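Local coordinates for protein ADP-ribosylating toxin CARDS (Mycoplasma pneumoniae, PDB 4TLV) that transfers the ADP-ribosyl group of NAD+ to multiple target proteins in vitro and causes vacuolation and other cytopathic damage in mammalian cells, at residues A[48-61]-A[130-142]. Numbering follows the deposited sequence.
Sequences YFISTSETPTAAIR and AYQREWFTDGPIA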
ATOM      1  N   TYR A  48     -20.231  -8.655 -10.180  1.00 11.67           N
ATOM      2  CA  TYR A  48     -19.716  -9.835 -10.861  1.00 12.18           C
ATOM      3  C   TYR A  48     -18.271 -10.067 -10.447  1.00 10.84           C
ATOM      4  O   TYR A  48     -17.709 -11.088 -10.752  1.00 10.54           O
ATOM      5  CB  TYR A  48     -19.733  -9.591 -12.372  1.00 10.11           C
ATOM      6  CG  TYR A  48     -19.409 -10.798 -13.222  1.00 10.89           C
ATOM      7  CD1 TYR A  48     -20.252 -11.911 -13.235  1.00 11.71           C
ATOM      8  CD2 TYR A  48     -18.296 -10.803 -14.062  1.00  9.46           C
ATOM      9  CE1 TYR A  48     -19.976 -13.003 -14.021  1.00 11.66           C
ATOM     10  CE2 TYR A  48     -18.012 -11.894 -14.867  1.00 13.36           C
ATOM     11  CZ  TYR A  48     -18.852 -12.995 -14.839  1.00 11.89           C
ATOM     12  OH  TYR A  48     -18.563 -14.084 -15.632  1.00 11.34           O
ATOM     13  N   PHE A  49     -17.674  -9.092  -9.758  1.00 10.17           N
ATOM     14  CA  PHE A  49     -16.264  -9.169  -9.419  1.00 10.16           C
ATOM     15  C   PHE A  49     -16.079  -9.801  -8.043  1.00 13.09           C
ATOM     16  O   PHE A  49     -16.811  -9.467  -7.113  1.00 14.31           O
ATOM     17  CB  PHE A  49     -15.653  -7.767  -9.406  1.00  9.54           C
ATOM     18  CG  PHE A  49     -15.748  -7.043 -10.731  1.00 12.82           C
ATOM     19  CD1 PHE A  49     -15.672  -7.749 -11.930  1.00 12.36           C
ATOM     20  CD2 PHE A  49     -15.902  -5.660 -10.779  1.00 13.06           C
ATOM     21  CE1 PHE A  49     -15.750  -7.096 -13.161  1.00 12.42           C
ATOM     22  CE2 PHE A  49     -15.972  -4.994 -12.006  1.00 12.78           C
ATOM     23  CZ  PHE A  49     -15.900  -5.731 -13.208  1.00 11.93           C
ATOM     24  N   ILE A  50     -15.090 -10.688  -7.910  1.00 11.14           N
ATOM     25  CA  ILE A  50     -14.765 -11.275  -6.598  1.00 12.59           C
ATOM     26  C   ILE A  50     -13.434 -10.721  -6.085  1.00 11.63           C
ATOM     27  O   ILE A  50     -12.441 -10.720  -6.805  1.00 11.10           O
ATOM     28  CB  ILE A  50     -14.677 -12.799  -6.667  1.00 12.68           C
ATOM     29  CG1 ILE A  50     -16.029 -13.394  -7.083  1.00 12.30           C
ATOM     30  CG2 ILE A  50     -14.266 -13.390  -5.313  1.00 10.35           C
ATOM     31  CD1 ILE A  50     -15.959 -14.905  -7.322  1.00 11.17           C
ATOM     32  N   SER A  51     -13.411 -10.265  -4.834  1.00 11.52           N
ATOM     33  CA  SER A  51     -12.209  -9.625  -4.289  1.00 11.36           C
ATOM     34  C   SER A  51     -11.206 -10.601  -3.687  1.00 12.51           C
ATOM     35  O   SER A  51     -11.572 -11.586  -3.039  1.00 10.45           O
ATOM     36  CB  SER A  51     -12.590  -8.587  -3.227  1.00 12.04           C
ATOM     37  OG  SER A  51     -13.343  -9.226  -2.199  1.00 19.36           O
ATOM     38  N   THR A  52      -9.932 -10.305  -3.917  1.00 13.17           N
ATOM     39  CA  THR A  52      -8.825 -11.007  -3.289  1.00 10.92           C
ATOM     40  C   THR A  52      -7.747  -9.956  -3.038  1.00 12.16           C
ATOM     41  O   THR A  52      -7.836  -8.825  -3.512  1.00 10.80           O
ATOM     42  CB  THR A  52      -8.202 -12.089  -4.218  1.00 11.75           C
ATOM     43  OG1 THR A  52      -7.527 -11.440  -5.311  1.00 16.19           O
ATOM     44  CG2 THR A  52      -9.265 -13.061  -4.765  1.00 14.28           C
ATOM     45  N   SER A  53      -6.717 -10.335  -2.302  1.00 11.57           N
ATOM     46  CA  SER A  53      -5.653  -9.402  -1.961  1.00  9.81           C
ATOM     47  C   SER A  53      -4.285  -9.986  -2.352  1.00  9.74           C
ATOM     48  O   SER A  53      -4.095 -11.197  -2.358  1.00 11.02           O
ATOM     49  CB  SER A  53      -5.701  -9.095  -0.460  1.00 13.11           C
ATOM     50  OG  SER A  53      -4.606  -8.277  -0.090  1.00 20.20           O
ATOM     51  N   GLU A  54      -3.337  -9.121  -2.694  1.00  9.44           N
ATOM     52  CA  GLU A  54      -2.014  -9.576  -3.076  1.00 11.45           C
ATOM     53  C   GLU A  54      -1.242 -10.190  -1.895  1.00 12.68           C
ATOM     54  O   GLU A  54      -0.318 -10.955  -2.104  1.00 15.41           O
ATOM     55  CB  GLU A  54      -1.221  -8.417  -3.696  1.00 12.71           C
ATOM     56  CG  GLU A  54      -0.104  -8.852  -4.637  1.00 17.11           C
ATOM     57  CD  GLU A  54       0.548  -7.656  -5.331  1.00 22.27           C
ATOM     58  OE1 GLU A  54      -0.127  -6.977  -6.137  1.00 17.14           O
ATOM     59  OE2 GLU A  54       1.734  -7.391  -5.059  1.00 26.95           O
ATOM     60  N   THR A  55      -1.626  -9.874  -0.663  1.00 12.10           N
ATOM     61  CA  THR A  55      -0.923 -10.434   0.511  1.00 13.65           C
ATOM     62  C   THR A  55      -1.901 -10.958   1.557  1.00 14.70           C
ATOM     63  O   THR A  55      -3.013 -10.447   1.678  1.00 12.46           O
ATOM     64  CB  THR A  55      -0.030  -9.382   1.245  1.00 15.50           C
ATOM     65  OG1 THR A  55      -0.851  -8.380   1.866  1.00 12.73           O
ATOM     66  CG2 THR A  55       0.971  -8.715   0.290  1.00 15.06           C
ATOM     67  N   PRO A  56      -1.472 -11.957   2.353  1.00 14.54           N
ATOM     68  CA  PRO A  56      -2.327 -12.459   3.433  1.00 15.97           C
ATOM     69  C   PRO A  56      -2.631 -11.370   4.465  1.00 13.15           C
ATOM     70  O   PRO A  56      -3.735 -11.295   4.998  1.00 12.35           O
ATOM     71  CB  PRO A  56      -1.470 -13.563   4.084  1.00 13.28           C
ATOM     72  CG  PRO A  56      -0.534 -13.990   3.019  1.00 15.46           C
ATOM     73  CD  PRO A  56      -0.238 -12.752   2.204  1.00 14.91           C
ATOM     74  N   THR A  57      -1.654 -10.520   4.745  1.00 11.09           N
ATOM     75  CA  THR A  57      -1.853  -9.480   5.734  1.00 14.15           C
ATOM     76  C   THR A  57      -2.969  -8.504   5.341  1.00 13.14           C
ATOM     77  O   THR A  57      -3.784  -8.110   6.179  1.00 12.08           O
ATOM     78  CB  THR A  57      -0.548  -8.713   6.006  1.00 15.39           C
ATOM     79  OG1 THR A  57       0.441  -9.634   6.476  1.00 18.15           O
ATOM     80  CG2 THR A  57      -0.775  -7.635   7.056  1.00 17.97           C
ATOM     81  N   ALA A  58      -3.000  -8.108   4.073  1.00 12.97           N
ATOM     82  CA  ALA A  58      -4.057  -7.222   3.603  1.00 11.97           C
ATOM     83  C   ALA A  58      -5.403  -7.949   3.507  1.00 10.31           C
ATOM     84  O   ALA A  58      -6.444  -7.366   3.802  1.00 14.33           O
ATOM     85  CB  ALA A  58      -3.670  -6.581   2.251  1.00 12.94           C
ATOM     86  N   ALA A  59      -5.391  -9.217   3.100  1.00 11.49           N
ATOM     87  CA  ALA A  59      -6.640  -9.983   3.027  1.00 11.36           C
ATOM     88  C   ALA A  59      -7.301 -10.107   4.405  1.00 11.65           C
ATOM     89  O   ALA A  59      -8.520 -10.211   4.499  1.00 11.36           O
ATOM     90  CB  ALA A  59      -6.398 -11.383   2.443  1.00 12.71           C
ATOM     91  N   ILE A  60      -6.498 -10.143   5.464  1.00  9.79           N
ATOM     92  CA  ILE A  60      -7.046 -10.466   6.787  1.00 11.56           C
ATOM     93  C   ILE A  60      -7.284  -9.237   7.669  1.00 10.95           C
ATOM     94  O   ILE A  60      -7.899  -9.338   8.740  1.00 10.93           O
ATOM     95  CB  ILE A  60      -6.189 -11.529   7.540  1.00 17.09           C
ATOM     96  CG1 ILE A  60      -6.969 -12.092   8.735  1.00 20.20           C
ATOM     97  CG2 ILE A  60      -4.899 -10.923   8.039  1.00 17.09           C
ATOM     98  CD1 ILE A  60      -6.358 -13.379   9.316  1.00 23.44           C
ATOM     99  N   ARG A  61      -6.843  -8.067   7.214  1.00  9.29           N
ATOM    100  CA  ARG A  61      -6.991  -6.851   8.033  1.00  9.39           C
ATOM    101  C   ARG A  61      -8.420  -6.608   8.544  1.00 10.69           C
ATOM    102  O   ARG A  61      -8.617  -6.293   9.735  1.00 10.38           O
ATOM    103  CB  ARG A  61      -6.454  -5.616   7.297  1.00  9.01           C
ATOM    104  CG  ARG A  61      -6.612  -4.268   8.057  1.00  9.32           C
ATOM    105  CD  ARG A  61      -6.048  -4.307   9.481  1.00 11.47           C
ATOM    106  NE  ARG A  61      -6.341  -3.047  10.163  1.00  9.76           N
ATOM    107  CZ  ARG A  61      -7.510  -2.765  10.741  1.00  9.65           C
ATOM    108  NH1 ARG A  61      -8.483  -3.667  10.738  1.00 10.01           N
ATOM    109  NH2 ARG A  61      -7.705  -1.575  11.325  1.00 10.15           N
ATOM    110  N   ALA A 130      -6.699   1.549  -0.685  1.00 12.89           N
ATOM    111  CA  ALA A 130      -5.521   1.047  -1.394  1.00 12.97           C
ATOM    112  C   ALA A 130      -4.779  -0.074  -0.649  1.00 11.79           C
ATOM    113  O   ALA A 130      -4.240  -0.999  -1.269  1.00 12.81           O
ATOM    114  CB  ALA A 130      -4.566   2.208  -1.710  1.00 12.14           C
ATOM    115  N   TYR A 131      -4.755   0.014   0.677  1.00  9.75           N
ATOM    116  CA  TYR A 131      -4.046  -0.962   1.511  1.00 10.17           C
ATOM    117  C   TYR A 131      -4.592  -2.373   1.306  1.00 11.41           C
ATOM    118  O   TYR A 131      -3.931  -3.361   1.650  1.00 10.05           O
ATOM    119  CB  TYR A 131      -4.168  -0.598   3.001  1.00  8.34           C
ATOM    120  CG  TYR A 131      -5.533  -0.952   3.565  1.00 10.53           C
ATOM    121  CD1 TYR A 131      -5.778  -2.205   4.118  1.00  9.76           C
ATOM    122  CD2 TYR A 131      -6.584  -0.042   3.519  1.00  8.34           C
ATOM    123  CE1 TYR A 131      -7.028  -2.546   4.598  1.00 10.64           C
ATOM    124  CE2 TYR A 131      -7.848  -0.381   3.990  1.00  8.30           C
ATOM    125  CZ  TYR A 131      -8.059  -1.627   4.536  1.00  8.73           C
ATOM    126  OH  TYR A 131      -9.311  -1.967   5.014  1.00 10.55           O
ATOM    127  N   GLN A 132      -5.816  -2.476   0.783  1.00  9.66           N
ATOM    128  CA  GLN A 132      -6.410  -3.786   0.503  1.00 12.54           C
ATOM    129  C   GLN A 132      -5.624  -4.592  -0.542  1.00 10.17           C
ATOM    130  O   GLN A 132      -5.781  -5.810  -0.643  1.00  9.22           O
ATOM    131  CB  GLN A 132      -7.883  -3.643   0.077  1.00 10.55           C
ATOM    132  CG  GLN A 132      -8.774  -3.103   1.197  1.00 11.54           C
ATOM    133  CD  GLN A 132     -10.221  -2.940   0.782  1.00 16.39           C
ATOM    134  OE1 GLN A 132     -11.113  -3.192   1.714  1.00 11.10           O
ATOM    135  NE2 GLN A 132     -10.532  -2.597  -0.372  1.00 13.01           N
ATOM    136  N   ARG A 133      -4.777  -3.914  -1.308  1.00  9.71           N
ATOM    137  CA  ARG A 133      -3.990  -4.582  -2.343  1.00 10.87           C
ATOM    138  C   ARG A 133      -4.894  -5.456  -3.201  1.00 10.88           C
ATOM    139  O   ARG A 133      -4.540  -6.591  -3.518  1.00  8.76           O
ATOM    140  CB  ARG A 133      -2.885  -5.449  -1.709  1.00 12.22           C
ATOM    141  CG  ARG A 133      -1.891  -4.667  -0.842  1.00 14.67           C
ATOM    142  CD  ARG A 133      -0.771  -4.025  -1.660  1.00 22.63           C
ATOM    143  NE  ARG A 133       0.140  -4.995  -2.309  1.00 18.05           N
ATOM    144  CZ  ARG A 133       1.207  -5.550  -1.732  1.00 20.22           C
ATOM    145  NH1 ARG A 133       1.524  -5.286  -0.457  1.00 21.76           N
ATOM    146  NH2 ARG A 133       1.970  -6.389  -2.431  1.00 25.65           N
ATOM    147  N   GLU A 134      -6.062  -4.935  -3.579  1.00 10.55           N
ATOM    148  CA  GLU A 134      -7.095  -5.775  -4.204  1.00  8.53           C
ATOM    149  C   GLU A 134      -6.791  -6.189  -5.637  1.00  8.84           C
ATOM    150  O   GLU A 134      -6.456  -5.367  -6.479  1.00  8.58           O
ATOM    151  CB  GLU A 134      -8.493  -5.121  -4.173  1.00  9.12           C
ATOM    152  CG  GLU A 134      -9.543  -6.008  -4.891  1.00 12.63           C
ATOM    153  CD  GLU A 134     -10.973  -5.512  -4.773  1.00 14.41           C
ATOM    154  OE1 GLU A 134     -11.196  -4.385  -4.279  1.00 15.77           O
ATOM    155  OE2 GLU A 134     -11.876  -6.267  -5.194  1.00 15.93           O
ATOM    156  N   TRP A 135      -6.904  -7.484  -5.890  1.00 10.13           N
ATOM    157  CA  TRP A 135      -6.999  -8.007  -7.251  1.00  9.33           C
ATOM    158  C   TRP A 135      -8.413  -8.567  -7.312  1.00 11.08           C
ATOM    159  O   TRP A 135      -8.813  -9.346  -6.440  1.00 12.23           O
ATOM    160  CB  TRP A 135      -5.972  -9.123  -7.466  1.00  8.01           C
ATOM    161  CG  TRP A 135      -4.575  -8.607  -7.643  1.00  9.15           C
ATOM    162  CD1 TRP A 135      -3.727  -8.191  -6.668  1.00 11.71           C
ATOM    163  CD2 TRP A 135      -3.879  -8.444  -8.888  1.00 11.84           C
ATOM    164  NE1 TRP A 135      -2.534  -7.777  -7.223  1.00  8.77           N
ATOM    165  CE2 TRP A 135      -2.605  -7.929  -8.583  1.00 10.97           C
ATOM    166  CE3 TRP A 135      -4.212  -8.696 -10.231  1.00 10.36           C
ATOM    167  CZ2 TRP A 135      -1.652  -7.659  -9.570  1.00 15.18           C
ATOM    168  CZ3 TRP A 135      -3.279  -8.415 -11.205  1.00 12.13           C
ATOM    169  CH2 TRP A 135      -2.000  -7.903 -10.868  1.00 10.56           C
ATOM    170  N   PHE A 136      -9.197  -8.129  -8.285  1.00  9.82           N
ATOM    171  CA  PHE A 136     -10.547  -8.650  -8.411  1.00  9.35           C
ATOM    172  C   PHE A 136     -10.603  -9.599  -9.590  1.00  9.60           C
ATOM    173  O   PHE A 136      -9.841  -9.445 -10.551  1.00 10.66           O
ATOM    174  CB  PHE A 136     -11.586  -7.526  -8.534  1.00  9.69           C
ATOM    175  CG  PHE A 136     -11.461  -6.684  -9.787  1.00 12.22           C
ATOM    176  CD1 PHE A 136     -10.596  -5.592  -9.826  1.00 10.37           C
ATOM    177  CD2 PHE A 136     -12.240  -6.957 -10.909  1.00 13.46           C
ATOM    178  CE1 PHE A 136     -10.488  -4.801 -10.961  1.00 10.77           C
ATOM    179  CE2 PHE A 136     -12.136  -6.157 -12.053  1.00 13.17           C
ATOM    180  CZ  PHE A 136     -11.259  -5.075 -12.067  1.00 12.13           C
ATOM    181  N   THR A 137     -11.486 -10.593  -9.514  1.00  9.64           N
ATOM    182  CA  THR A 137     -11.649 -11.515 -10.634  1.00  9.55           C
ATOM    183  C   THR A 137     -12.879 -11.090 -11.412  1.00 12.33           C
ATOM    184  O   THR A 137     -13.859 -10.593 -10.836  1.00 12.47           O
ATOM    185  CB  THR A 137     -11.796 -12.970 -10.185  1.00 14.16           C
ATOM    186  OG1 THR A 137     -12.995 -13.105  -9.418  1.00 13.36           O
ATOM    187  CG2 THR A 137     -10.598 -13.381  -9.323  1.00 13.64           C
ATOM    188  N   ASP A 138     -12.800 -11.246 -12.727  1.00 12.00           N
ATOM    189  CA  ASP A 138     -13.896 -10.882 -13.606  1.00 12.05           C
ATOM    190  C   ASP A 138     -14.715 -12.159 -13.671  1.00 11.62           C
ATOM    191  O   ASP A 138     -14.562 -12.975 -14.588  1.00 10.29           O
ATOM    192  CB  ASP A 138     -13.337 -10.483 -14.975  1.00 10.94           C
ATOM    193  CG  ASP A 138     -14.366  -9.821 -15.873  1.00 14.81           C
ATOM    194  OD1 ASP A 138     -15.559  -9.742 -15.485  1.00 11.99           O
ATOM    195  OD2 ASP A 138     -13.972  -9.375 -16.972  1.00 15.01           O
ATOM    196  N   GLY A 139     -15.527 -12.366 -12.641  1.00 11.29           N
ATOM    197  CA  GLY A 139     -16.351 -13.562 -12.531  1.00 10.50           C
ATOM    198  C   GLY A 139     -15.880 -14.617 -11.545  1.00 13.25           C
ATOM    199  O   GLY A 139     -14.949 -14.392 -10.761  1.00 14.62           O
ATOM    200  N   PRO A 140     -16.521 -15.790 -11.580  1.00 13.28           N
ATOM    201  CA  PRO A 140     -16.287 -16.878 -10.628  1.00 14.79           C
ATOM    202  C   PRO A 140     -14.846 -17.383 -10.613  1.00 15.39           C
ATOM    203  O   PRO A 140     -14.145 -17.341 -11.627  1.00 13.69           O
ATOM    204  CB  PRO A 140     -17.196 -18.012 -11.151  1.00 16.03           C
ATOM    205  CG  PRO A 140     -18.221 -17.325 -11.975  1.00 21.75           C
ATOM    206  CD  PRO A 140     -17.527 -16.153 -12.594  1.00 15.52           C
ATOM    207  N   ILE A 141     -14.427 -17.892  -9.463  1.00 13.29           N
ATOM    208  CA  ILE A 141     -13.110 -18.496  -9.331  1.00 12.24           C
ATOM    209  C   ILE A 141     -13.296 -19.996  -9.209  1.00 14.62           C
ATOM    210  O   ILE A 141     -14.006 -20.447  -8.320  1.00 14.03           O
ATOM    211  CB  ILE A 141     -12.368 -17.977  -8.075  1.00 13.68           C
ATOM    212  CG1 ILE A 141     -12.149 -16.464  -8.178  1.00 13.73           C
ATOM    213  CG2 ILE A 141     -11.012 -18.699  -7.921  1.00 15.56           C
ATOM    214  CD1 ILE A 141     -11.492 -15.860  -6.933  1.00 10.64           C
ATOM    215  N   ALA A 142     -12.672 -20.753 -10.110  1.00 14.51           N
ATOM    216  CA  ALA A 142     -12.795 -22.209 -10.119  1.00 17.92           C
ATOM    217  C   ALA A 142     -12.091 -22.861  -8.932  1.00 16.46           C
ATOM    218  O   ALA A 142     -11.084 -22.351  -8.445  1.00 11.24           O
ATOM    219  CB  ALA A 142     -12.233 -22.763 -11.403  1.00 17.56           C
TER
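Glu-54 reaches across to both Trp-135 and Arg-133, one carboxylate oxygen for each, just where strands 49-53 and 134-138 end their antiparallel pairing. OE1 takes the indole N-H of Trp-135 in the ring plane and on its anti lone pair, with NE1 to OE1 2.8 Å and an N-H...O angle of 166°. OE2 forms a salt bridge with Arg-133, whose NH2 approaches from above the carboxylate plane although OE2 lies in the guanidinium plane; Thr-55 CG2 packs over a guanidinium face. With CG anti to the backbone N (chi1 -156°), Glu-54 stretches out between its two partners, and OE2 has a second salt bridge to Arg-590, near the C-terminus.

Farther along, Trp-135 O receives two donors from Thr-52, the backbone N at 2.9 Å and OG1 at 2.7 Å, so this side chain doubles a strand bond. Between Thr-52 and Glu-54, Ser-53 OG gives a hydrogen bond to Gln-132 O, at 2.8 Å. On the other face of the sheet from Thr-52, Phe-49 and Phe-136 lie side by side, their planes 49° apart, with Phe-136 CE2 over the centre of the Phe-49 ring. Beyond them the Tyr-48 ring lays a face against Gly-139 CA, 3.6 Å from its centroid in a CH-pi contact, while Asp-138 OD1 meets the ring edge and OD2 is salt-bridged to Arg-33.

Glu-134 extends over strand 49-53 until OE2 lies 3.1 Å from Ser-51 CB; OE2 is hydrogen-bonded to His-38 NE2, and Phe-230 packs against Ser-51, Ser-53 and Glu-134. Ser-51 O is held by Arg-12. Arg-12 on strand 9-14, Ser-51, Thr-52 and Ser-53 on strand 49-53, and Glu-134 are consistent with the Arg-Ser-Glu signature of the NAD+ site in pertussis-like mono-ADP-ribosyltransferases.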